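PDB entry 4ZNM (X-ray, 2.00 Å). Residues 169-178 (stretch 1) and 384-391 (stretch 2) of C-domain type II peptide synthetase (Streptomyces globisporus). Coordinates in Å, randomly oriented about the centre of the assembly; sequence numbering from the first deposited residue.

Stretch 1 169-178: ARDLLNLYAA
Stretch 2 (384-391) QAGDLTYS

A helix packs against a β-hairpin through a small apolar contact centred on Leu173, with no direct hydrogen bond between the two stretches and three waters bridging them. Residues 169-178 are helical throughout, with phi/psi near -65/-43 and i to i+4 bonds of 2.9 to 3.0 Å, such as Ala177 N to Leu173 O at 3.0 Å. Residues 384-385 and 388-391 are strands. A type II' turn from Ala385 to Leu388 joins them, closed by Leu388 N to Ala385 O at 2.9 Å and Ala385 N to Leu388 O at 2.7 Å. Strand 388-391 runs nearly antiparallel to the helix, at 172°, with the axes 10.3 Å apart at closest approach. In register, Asn174 CA lies 5.5 Å from Ala385 CA, and Ala177 CA lies 5.2 Å from Gly386 CA.

Along the strand, Leu388 and Tyr390 point toward the helix, while Thr389 between them points away. Leu173 (m, t) points toward the hairpin. Its CD1 sits over one face of the Tyr390 ring, 3.6 Å from the centroid and 24° off the normal, a CH-pi contact; CD1 to Tyr390 CG is 3.3 Å. Tyr390 has chi1 61° (p) and chi2 106°. Leu173 CD2 lies 4.2 Å from Leu388 CD1, and Leu173 CB lies 3.9 Å from Ala385 CB. The small Ala385 side chain fits close to the helix backbone, with CB 3.6 Å from Leu173 O.

Leu388 (m, t) also meets Tyr176, with CD1 3.8 Å from Tyr176 CE2. Tyr176 has chi1 168° (t) and chi2 86°. Asp387 OD1 (chi1 74°, p) approaches the edge of the Tyr176 ring, 4.5 Å from Tyr176 CE2.

The turn comes close at Gly386, where Ala177 CB is 4.0 Å from Gly386 CA. An ideal CB on Gly386 would lie 2.8 Å from Ala177 CB, a clash. Gly386 has phi/psi 61/-121, and the positive phi by itself favours glycine.

Water provides the polar links. Water 1 donates to Arg170 O at 2.9 Å and hydrogen-bonds Tyr390 OH at 2.9 Å. Water 2 lies 2.8 Å from Leu173 O and 2.6 Å from Ala385 O. Water 3 accepts from Tyr176 OH at 2.8 Å and donates to Asp387 OD1 at 2.8 Å.

Arg170 (t, t, p) brings CG to 3.9 Å from Tyr390 OH, but its end leads away. There its NH2 forms a salt bridge to Asp171 OD1 at 2.9 Å. The contact buries 390 Å² in all, both sides summed; Leu173 and Tyr390 give the largest single shares, 80 and 73 Å².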

ATOM      1  N   ALA A 169      12.052  -8.698   3.994  1.00 17.92           N
ATOM      2  CA  ALA A 169      13.327  -8.498   3.349  1.00 23.56           C
ATOM      3  C   ALA A 169      14.418  -8.468   4.419  1.00 28.04           C
ATOM      4  O   ALA A 169      15.472  -9.093   4.261  1.00 21.67           O
ATOM      5  CB  ALA A 169      13.315  -7.218   2.523  1.00 23.11           C
ATOM      6  N   ARG A 170      14.136  -7.803   5.537  1.00 20.72           N
ATOM      7  CA  ARG A 170      15.138  -7.681   6.599  1.00 19.19           C
ATOM      8  C   ARG A 170      15.415  -9.045   7.193  1.00 21.24           C
ATOM      9  O   ARG A 170      16.580  -9.450   7.353  1.00 20.65           O
ATOM     10  CB  ARG A 170      14.717  -6.716   7.702  1.00 25.13           C
ATOM     11  CG  ARG A 170      15.765  -6.706   8.829  1.00 30.86           C
ATOM     12  CD  ARG A 170      15.235  -6.395  10.143  1.00 53.79           C
ATOM     13  NE  ARG A 170      14.212  -7.320  10.611  1.00 57.01           N
ATOM     14  CZ  ARG A 170      13.543  -7.105  11.736  1.00 49.06           C
ATOM     15  NH1 ARG A 170      13.845  -6.032  12.446  1.00 52.38           N
ATOM     16  NH2 ARG A 170      12.587  -7.937  12.159  1.00 35.21           N
ATOM     17  N   ASP A 171      14.348  -9.757   7.518  1.00 18.98           N
ATOM     18  CA  ASP A 171      14.471 -11.079   8.092  1.00 23.13           C
ATOM     19  C   ASP A 171      15.210 -12.012   7.128  1.00 20.95           C
ATOM     20  O   ASP A 171      16.061 -12.785   7.545  1.00 19.18           O
ATOM     21  CB  ASP A 171      13.094 -11.630   8.403  1.00 20.69           C
ATOM     22  CG  ASP A 171      12.431 -10.956   9.624  1.00 28.57           C
ATOM     23  OD1 ASP A 171      13.008  -9.994  10.206  1.00 23.59           O
ATOM     24  OD2 ASP A 171      11.324 -11.414   9.990  1.00 26.47           O
ATOM     25  N   LEU A 172      14.840 -11.957   5.855  1.00 21.92           N
ATOM     26  CA  LEU A 172      15.409 -12.854   4.843  1.00 22.01           C
ATOM     27  C   LEU A 172      16.910 -12.705   4.738  1.00 20.72           C
ATOM     28  O   LEU A 172      17.642 -13.686   4.765  1.00 23.59           O
ATOM     29  CB  LEU A 172      14.798 -12.585   3.479  1.00 19.32           C
ATOM     30  CG  LEU A 172      15.467 -13.297   2.306  1.00 22.46           C
ATOM     31  CD1 LEU A 172      15.200 -14.783   2.444  1.00 24.31           C
ATOM     32  CD2 LEU A 172      14.968 -12.751   0.994  1.00 25.81           C
ATOM     33  N   LEU A 173      17.363 -11.461   4.601  1.00 21.94           N
ATOM     34  CA  LEU A 173      18.786 -11.215   4.419  1.00 22.47           C
ATOM     35  C   LEU A 173      19.580 -11.445   5.707  1.00 22.55           C
ATOM     36  O   LEU A 173      20.753 -11.832   5.655  1.00 20.42           O
ATOM     37  CB  LEU A 173      18.983  -9.806   3.857  1.00 21.25           C
ATOM     38  CG  LEU A 173      18.309  -9.727   2.451  1.00 27.42           C
ATOM     39  CD1 LEU A 173      18.558  -8.386   1.853  1.00 34.47           C
ATOM     40  CD2 LEU A 173      18.841 -10.769   1.484  1.00 33.02           C
ATOM     41  N   ASN A 174      18.936 -11.276   6.853  1.00 20.98           N
ATOM     42  CA  ASN A 174      19.565 -11.618   8.140  1.00 22.76           C
ATOM     43  C   ASN A 174      19.722 -13.134   8.286  1.00 23.65           C
ATOM     44  O   ASN A 174      20.786 -13.623   8.632  1.00 24.17           O
ATOM     45  CB  ASN A 174      18.723 -11.056   9.281  1.00 21.61           C
ATOM     46  CG  ASN A 174      19.228 -11.455  10.650  1.00 23.93           C
ATOM     47  OD1 ASN A 174      19.116 -12.609  11.066  1.00 29.11           O
ATOM     48  ND2 ASN A 174      19.748 -10.481  11.380  1.00 26.28           N
ATOM     49  N   LEU A 175      18.651 -13.882   8.009  1.00 21.70           N
ATOM     50  CA  LEU A 175      18.712 -15.340   8.117  1.00 18.27           C
ATOM     51  C   LEU A 175      19.732 -15.915   7.094  1.00 20.42           C
ATOM     52  O   LEU A 175      20.432 -16.886   7.376  1.00 18.82           O
ATOM     53  CB  LEU A 175      17.320 -15.952   7.897  1.00 21.65           C
ATOM     54  CG  LEU A 175      16.333 -15.589   9.026  1.00 22.92           C
ATOM     55  CD1 LEU A 175      14.947 -15.960   8.638  1.00 25.92           C
ATOM     56  CD2 LEU A 175      16.712 -16.257  10.389  1.00 29.89           C
ATOM     57  N   TYR A 176      19.786 -15.317   5.908  1.00 20.31           N
ATOM     58  CA  TYR A 176      20.775 -15.685   4.892  1.00 21.94           C
ATOM     59  C   TYR A 176      22.199 -15.462   5.430  1.00 24.31           C
ATOM     60  O   TYR A 176      23.034 -16.364   5.416  1.00 26.82           O
ATOM     61  CB  TYR A 176      20.545 -14.862   3.594  1.00 17.29           C
ATOM     62  CG  TYR A 176      21.688 -14.964   2.611  1.00 17.46           C
ATOM     63  CD1 TYR A 176      21.736 -16.010   1.704  1.00 22.98           C
ATOM     64  CD2 TYR A 176      22.705 -14.024   2.578  1.00 26.27           C
ATOM     65  CE1 TYR A 176      22.756 -16.130   0.812  1.00 20.17           C
ATOM     66  CE2 TYR A 176      23.758 -14.136   1.680  1.00 20.34           C
ATOM     67  CZ  TYR A 176      23.776 -15.197   0.804  1.00 24.35           C
ATOM     68  OH  TYR A 176      24.788 -15.331  -0.093  1.00 23.57           O
ATOM     69  N   ALA A 177      22.468 -14.268   5.941  1.00 21.53           N
ATOM     70  CA  ALA A 177      23.781 -13.976   6.484  1.00 21.68           C
ATOM     71  C   ALA A 177      24.128 -14.956   7.577  1.00 25.44           C
ATOM     72  O   ALA A 177      25.244 -15.438   7.627  1.00 26.38           O
ATOM     73  CB  ALA A 177      23.845 -12.570   6.996  1.00 21.19           C
ATOM     74  N   ALA A 178      23.200 -15.266   8.468  1.00 20.93           N
ATOM     75  CA  ALA A 178      23.571 -16.174   9.554  1.00 24.35           C
ATOM     76  C   ALA A 178      23.946 -17.558   8.985  1.00 25.62           C
ATOM     77  O   ALA A 178      24.916 -18.168   9.420  1.00 28.74           O
ATOM     78  CB  ALA A 178      22.461 -16.301  10.561  1.00 26.39           C
ATOM     79  N   GLN A 384      22.703  -3.073   5.529  1.00 27.38           N
ATOM     80  CA  GLN A 384      23.624  -4.184   5.402  1.00 28.61           C
ATOM     81  C   GLN A 384      23.224  -5.355   6.263  1.00 28.98           C
ATOM     82  O   GLN A 384      22.794  -5.185   7.416  1.00 33.77           O
ATOM     83  CB  GLN A 384      25.035  -3.721   5.766  1.00 32.25           C
ATOM     84  CG  GLN A 384      26.105  -4.783   5.554  1.00 25.84           C
ATOM     85  CD  GLN A 384      27.468  -4.295   5.944  1.00 42.44           C
ATOM     86  OE1 GLN A 384      27.700  -3.916   7.092  1.00 42.02           O
ATOM     87  NE2 GLN A 384      28.377  -4.276   4.977  1.00 40.17           N
ATOM     88  N   ALA A 385      23.342  -6.551   5.688  1.00 25.38           N
ATOM     89  CA  ALA A 385      23.179  -7.790   6.438  1.00 32.75           C
ATOM     90  C   ALA A 385      24.372  -8.667   6.087  1.00 27.27           C
ATOM     91  O   ALA A 385      24.506  -9.177   4.966  1.00 25.03           O
ATOM     92  CB  ALA A 385      21.845  -8.486   6.120  1.00 32.09           C
ATOM     93  N   GLY A 386      25.280  -8.803   7.046  1.00 28.65           N
ATOM     94  CA  GLY A 386      26.487  -9.564   6.819  1.00 24.18           C
ATOM     95  C   GLY A 386      27.315  -8.963   5.704  1.00 28.09           C
ATOM     96  O   GLY A 386      27.709  -7.799   5.787  1.00 29.71           O
ATOM     97  N   ASP A 387      27.568  -9.748   4.659  1.00 23.67           N
ATOM     98  CA  ASP A 387      28.350  -9.259   3.537  1.00 25.88           C
ATOM     99  C   ASP A 387      27.481  -8.751   2.387  1.00 26.48           C
ATOM    100  O   ASP A 387      28.010  -8.431   1.343  1.00 29.11           O
ATOM    101  CB  ASP A 387      29.313 -10.348   3.039  1.00 29.47           C
ATOM    102  CG  ASP A 387      28.645 -11.459   2.258  1.00 36.33           C
ATOM    103  OD1 ASP A 387      27.390 -11.554   2.193  1.00 37.89           O
ATOM    104  OD2 ASP A 387      29.416 -12.282   1.704  1.00 35.86           O
ATOM    105  N   LEU A 388      26.156  -8.699   2.579  1.00 25.64           N
ATOM    106  CA  LEU A 388      25.256  -8.104   1.587  1.00 26.77           C
ATOM    107  C   LEU A 388      24.726  -6.723   1.995  1.00 27.89           C
ATOM    108  O   LEU A 388      24.240  -6.540   3.106  1.00 33.44           O
ATOM    109  CB  LEU A 388      24.073  -8.995   1.341  1.00 26.84           C
ATOM    110  CG  LEU A 388      24.186 -10.065   0.289  1.00 29.87           C
ATOM    111  CD1 LEU A 388      22.837 -10.741   0.259  1.00 25.83           C
ATOM    112  CD2 LEU A 388      24.575  -9.500  -1.094  1.00 37.78           C
ATOM    113  N   THR A 389      24.853  -5.772   1.076  1.00 24.56           N
ATOM    114  CA  THR A 389      24.178  -4.480   1.146  1.00 27.78           C
ATOM    115  C   THR A 389      22.872  -4.526   0.322  1.00 24.95           C
ATOM    116  O   THR A 389      22.843  -5.079  -0.770  1.00 27.43           O
ATOM    117  CB  THR A 389      25.113  -3.378   0.615  1.00 27.59           C
ATOM    118  OG1 THR A 389      26.247  -3.241   1.486  1.00 32.81           O
ATOM    119  CG2 THR A 389      24.375  -2.031   0.464  1.00 32.51           C
ATOM    120  N   TYR A 390      21.788  -3.986   0.846  1.00 25.07           N
ATOM    121  CA  TYR A 390      20.520  -4.017   0.144  1.00 24.81           C
ATOM    122  C   TYR A 390      19.809  -2.670   0.297  1.00 27.57           C
ATOM    123  O   TYR A 390      19.834  -2.042   1.356  1.00 25.99           O
ATOM    124  CB  TYR A 390      19.636  -5.180   0.623  1.00 23.83           C
ATOM    125  CG  TYR A 390      19.247  -5.176   2.084  1.00 23.71           C
ATOM    126  CD1 TYR A 390      17.949  -4.837   2.486  1.00 26.37           C
ATOM    127  CD2 TYR A 390      20.165  -5.542   3.061  1.00 25.98           C
ATOM    128  CE1 TYR A 390      17.581  -4.845   3.839  1.00 28.20           C
ATOM    129  CE2 TYR A 390      19.823  -5.560   4.400  1.00 23.54           C
ATOM    130  CZ  TYR A 390      18.533  -5.203   4.788  1.00 27.88           C
ATOM    131  OH  TYR A 390      18.200  -5.246   6.119  1.00 27.28           O
ATOM    132  N   SER A 391      19.180  -2.249  -0.792  1.00 25.80           N
ATOM    133  CA  SER A 391      18.583  -0.935  -0.920  1.00 27.66           C
ATOM    134  C   SER A 391      17.247  -1.092  -1.621  1.00 26.32           C
ATOM    135  O   SER A 391      17.195  -1.597  -2.729  1.00 26.04           O
ATOM    136  CB  SER A 391      19.541  -0.040  -1.714  1.00 33.47           C
ATOM    137  OG  SER A 391      19.381   1.313  -1.396  1.00 43.70           O
TER
HETATM  138  O   HOH W   1      18.799  -7.668   7.665  1.00 22.69           O
HETATM  139  O   HOH W   2      22.935 -11.044   4.009  1.00 29.30           O
HETATM  140  O   HOH W   3      26.869 -13.586   0.383  1.00 30.46           O